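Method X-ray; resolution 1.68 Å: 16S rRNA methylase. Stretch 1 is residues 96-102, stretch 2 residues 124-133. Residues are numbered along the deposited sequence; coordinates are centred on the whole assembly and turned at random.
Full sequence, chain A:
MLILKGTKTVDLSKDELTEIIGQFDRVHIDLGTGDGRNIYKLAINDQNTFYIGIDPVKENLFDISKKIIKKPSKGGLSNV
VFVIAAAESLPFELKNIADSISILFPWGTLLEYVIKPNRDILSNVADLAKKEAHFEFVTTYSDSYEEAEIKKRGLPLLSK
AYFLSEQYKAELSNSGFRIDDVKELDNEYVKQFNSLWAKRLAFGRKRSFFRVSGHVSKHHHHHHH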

# COMPACT_ATOMS: atom_id res chain seq x y z
N ASN A 96 9.48 -7.73 -8.44
CA ASN A 96 9.72 -8.99 -7.74
C ASN A 96 10.44 -8.80 -6.40
O ASN A 96 11.37 -9.54 -6.08
CB ASN A 96 10.54 -9.90 -8.65
CG ASN A 96 10.65 -11.32 -8.12
OD1 ASN A 96 9.64 -11.97 -7.86
ND2 ASN A 96 11.88 -11.81 -7.97
N ILE A 97 9.99 -7.83 -5.61
CA ILE A 97 10.65 -7.55 -4.33
C ILE A 97 9.79 -7.70 -3.07
O ILE A 97 10.32 -7.90 -1.97
CB ILE A 97 11.19 -6.09 -4.35
CG1 ILE A 97 12.19 -5.88 -3.21
CG2 ILE A 97 10.04 -5.11 -4.18
CD1 ILE A 97 12.77 -4.47 -3.19
N ALA A 98 8.47 -7.62 -3.21
CA ALA A 98 7.60 -7.66 -2.04
C ALA A 98 6.98 -8.98 -1.59
O ALA A 98 6.53 -9.79 -2.39
CB ALA A 98 6.49 -6.63 -2.21
N ASP A 99 6.97 -9.18 -0.27
CA ASP A 99 6.37 -10.36 0.33
C ASP A 99 4.87 -10.10 0.48
O ASP A 99 4.07 -11.03 0.59
CB ASP A 99 6.97 -10.62 1.72
CG ASP A 99 8.40 -11.10 1.64
OD1 ASP A 99 8.60 -12.32 1.45
OD2 ASP A 99 9.31 -10.26 1.76
N SER A 100 4.50 -8.82 0.49
CA SER A 100 3.11 -8.42 0.63
C SER A 100 2.86 -7.05 0.02
O SER A 100 3.74 -6.19 0.03
CB SER A 100 2.71 -8.41 2.11
OG SER A 100 3.60 -7.62 2.88
N ILE A 101 1.66 -6.87 -0.52
CA ILE A 101 1.27 -5.61 -1.16
C ILE A 101 -0.11 -5.20 -0.70
O ILE A 101 -1.02 -6.03 -0.64
CB ILE A 101 1.24 -5.74 -2.70
CG1 ILE A 101 2.64 -6.01 -3.25
CG2 ILE A 101 0.68 -4.46 -3.32
CD1 ILE A 101 3.15 -7.40 -2.99
N SER A 102 -0.28 -3.93 -0.40
CA SER A 102 -1.58 -3.44 0.04
C SER A 102 -1.98 -2.16 -0.68
O SER A 102 -1.13 -1.39 -1.12
CB SER A 102 -1.57 -3.18 1.55
OG SER A 102 -0.65 -2.15 1.88
N ASN A 124 0.76 -4.69 -13.43
CA ASN A 124 1.99 -3.96 -13.08
C ASN A 124 2.21 -4.07 -11.57
O ASN A 124 3.35 -4.22 -11.12
CB ASN A 124 1.90 -2.47 -13.42
CG ASN A 124 1.67 -2.20 -14.89
OD1 ASN A 124 2.12 -2.95 -15.76
ND2 ASN A 124 0.99 -1.09 -15.18
N VAL A 125 1.14 -3.96 -10.80
CA VAL A 125 1.26 -4.05 -9.35
C VAL A 125 1.67 -5.45 -8.94
O VAL A 125 2.48 -5.63 -8.02
CB VAL A 125 -0.07 -3.67 -8.64
CG1 VAL A 125 0.10 -3.82 -7.13
CG2 VAL A 125 -0.46 -2.25 -9.00
N ALA A 126 1.13 -6.46 -9.61
CA ALA A 126 1.47 -7.84 -9.28
C ALA A 126 2.95 -8.10 -9.56
O ALA A 126 3.58 -8.91 -8.89
CB ALA A 126 0.60 -8.80 -10.07
N ASP A 127 3.51 -7.41 -10.55
CA ASP A 127 4.92 -7.58 -10.89
C ASP A 127 5.87 -7.15 -9.77
O ASP A 127 7.06 -7.47 -9.80
CB ASP A 127 5.29 -6.82 -12.17
CG ASP A 127 4.77 -7.49 -13.42
OD1 ASP A 127 4.47 -8.71 -13.37
OD2 ASP A 127 4.67 -6.81 -14.46
N LEU A 128 5.34 -6.44 -8.78
CA LEU A 128 6.16 -5.99 -7.66
C LEU A 128 6.31 -7.08 -6.60
O LEU A 128 7.13 -6.96 -5.69
CB LEU A 128 5.55 -4.74 -7.01
CG LEU A 128 5.30 -3.52 -7.90
CD1 LEU A 128 4.79 -2.35 -7.06
CD2 LEU A 128 6.59 -3.13 -8.62
N ALA A 129 5.52 -8.13 -6.73
CA ALA A 129 5.53 -9.23 -5.76
C ALA A 129 6.49 -10.38 -6.06
O ALA A 129 6.79 -10.68 -7.21
CB ALA A 129 4.11 -9.78 -5.61
N LYS A 130 6.97 -11.01 -4.99
CA LYS A 130 7.86 -12.16 -5.12
C LYS A 130 6.99 -13.34 -5.51
O LYS A 130 5.76 -13.23 -5.50
CB LYS A 130 8.53 -12.47 -3.79
CG LYS A 130 9.47 -11.41 -3.25
CD LYS A 130 9.93 -11.82 -1.86
CE LYS A 130 10.95 -10.85 -1.30
NZ LYS A 130 11.43 -11.29 0.04
N LYS A 131 7.62 -14.47 -5.83
CA LYS A 131 6.90 -15.68 -6.21
C LYS A 131 5.78 -15.93 -5.21
O LYS A 131 4.66 -16.28 -5.59
CB LYS A 131 7.85 -16.88 -6.24
CG LYS A 131 7.20 -18.19 -6.67
CD LYS A 131 8.20 -19.33 -6.71
CE LYS A 131 8.78 -19.62 -5.33
NZ LYS A 131 7.73 -20.02 -4.35
N GLU A 132 6.09 -15.75 -3.94
CA GLU A 132 5.11 -15.90 -2.88
C GLU A 132 4.33 -14.60 -2.92
O GLU A 132 4.02 -14.08 -3.99
CB GLU A 132 5.82 -16.04 -1.53
CG GLU A 132 6.78 -14.89 -1.24
CD GLU A 132 7.42 -14.98 0.13
OE1 GLU A 132 6.69 -14.88 1.14
OE2 GLU A 132 8.66 -15.15 0.20
N ALA A 133 4.00 -14.06 -1.75
CA ALA A 133 3.30 -12.79 -1.71
C ALA A 133 1.82 -12.80 -1.43
O ALA A 133 1.04 -13.49 -2.09
O HOH W 1 4.45 -13.73 1.83

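Stretch 1 docks against stretch 2 mainly at its turn and short strand, burying 568 Å² in total. At its exposed start, the backbone of Asn96 makes the first link, Asn96 N donating to Asp127 O at 2.8 Å. Two successive amides then converge on one carbonyl in the type I turn from Ala126 to Ala129: Ile97 N and Ala98 N donate to Leu128 O at 3.0 and 2.9 Å. Ala98 pairs with Ala129 in a parallel bridge, and Lys130 N returns a hydrogen bond to Ala98 O at 2.9 Å. Both methyl groups lie on the same face of the sheet, where small side chains fit the buried setting.

Asp99 supplies charge. Its m rotamer brings the carboxylate to the end of the extended Lys130 side chain, and Asp99 OD2 forms a salt bridge with Lys130 NZ at 2.9 Å. Asp99 OD1 also lies 3.1 Å from Glu132 OE2, a close approach of like charges. Water 1 donates to both Asp99 O (3.0 Å) and Glu132 OE1 (2.6 Å), linking the stretches.

Ser100 and Ser102 point away, whereas Ile101 between them points toward stretch 2. Its branched side chain packs in the apolar interior, with Ile101 CD1 3.7 Å from Ala129 CB and Ile101 CG2 3.9 Å from Val125 CG1.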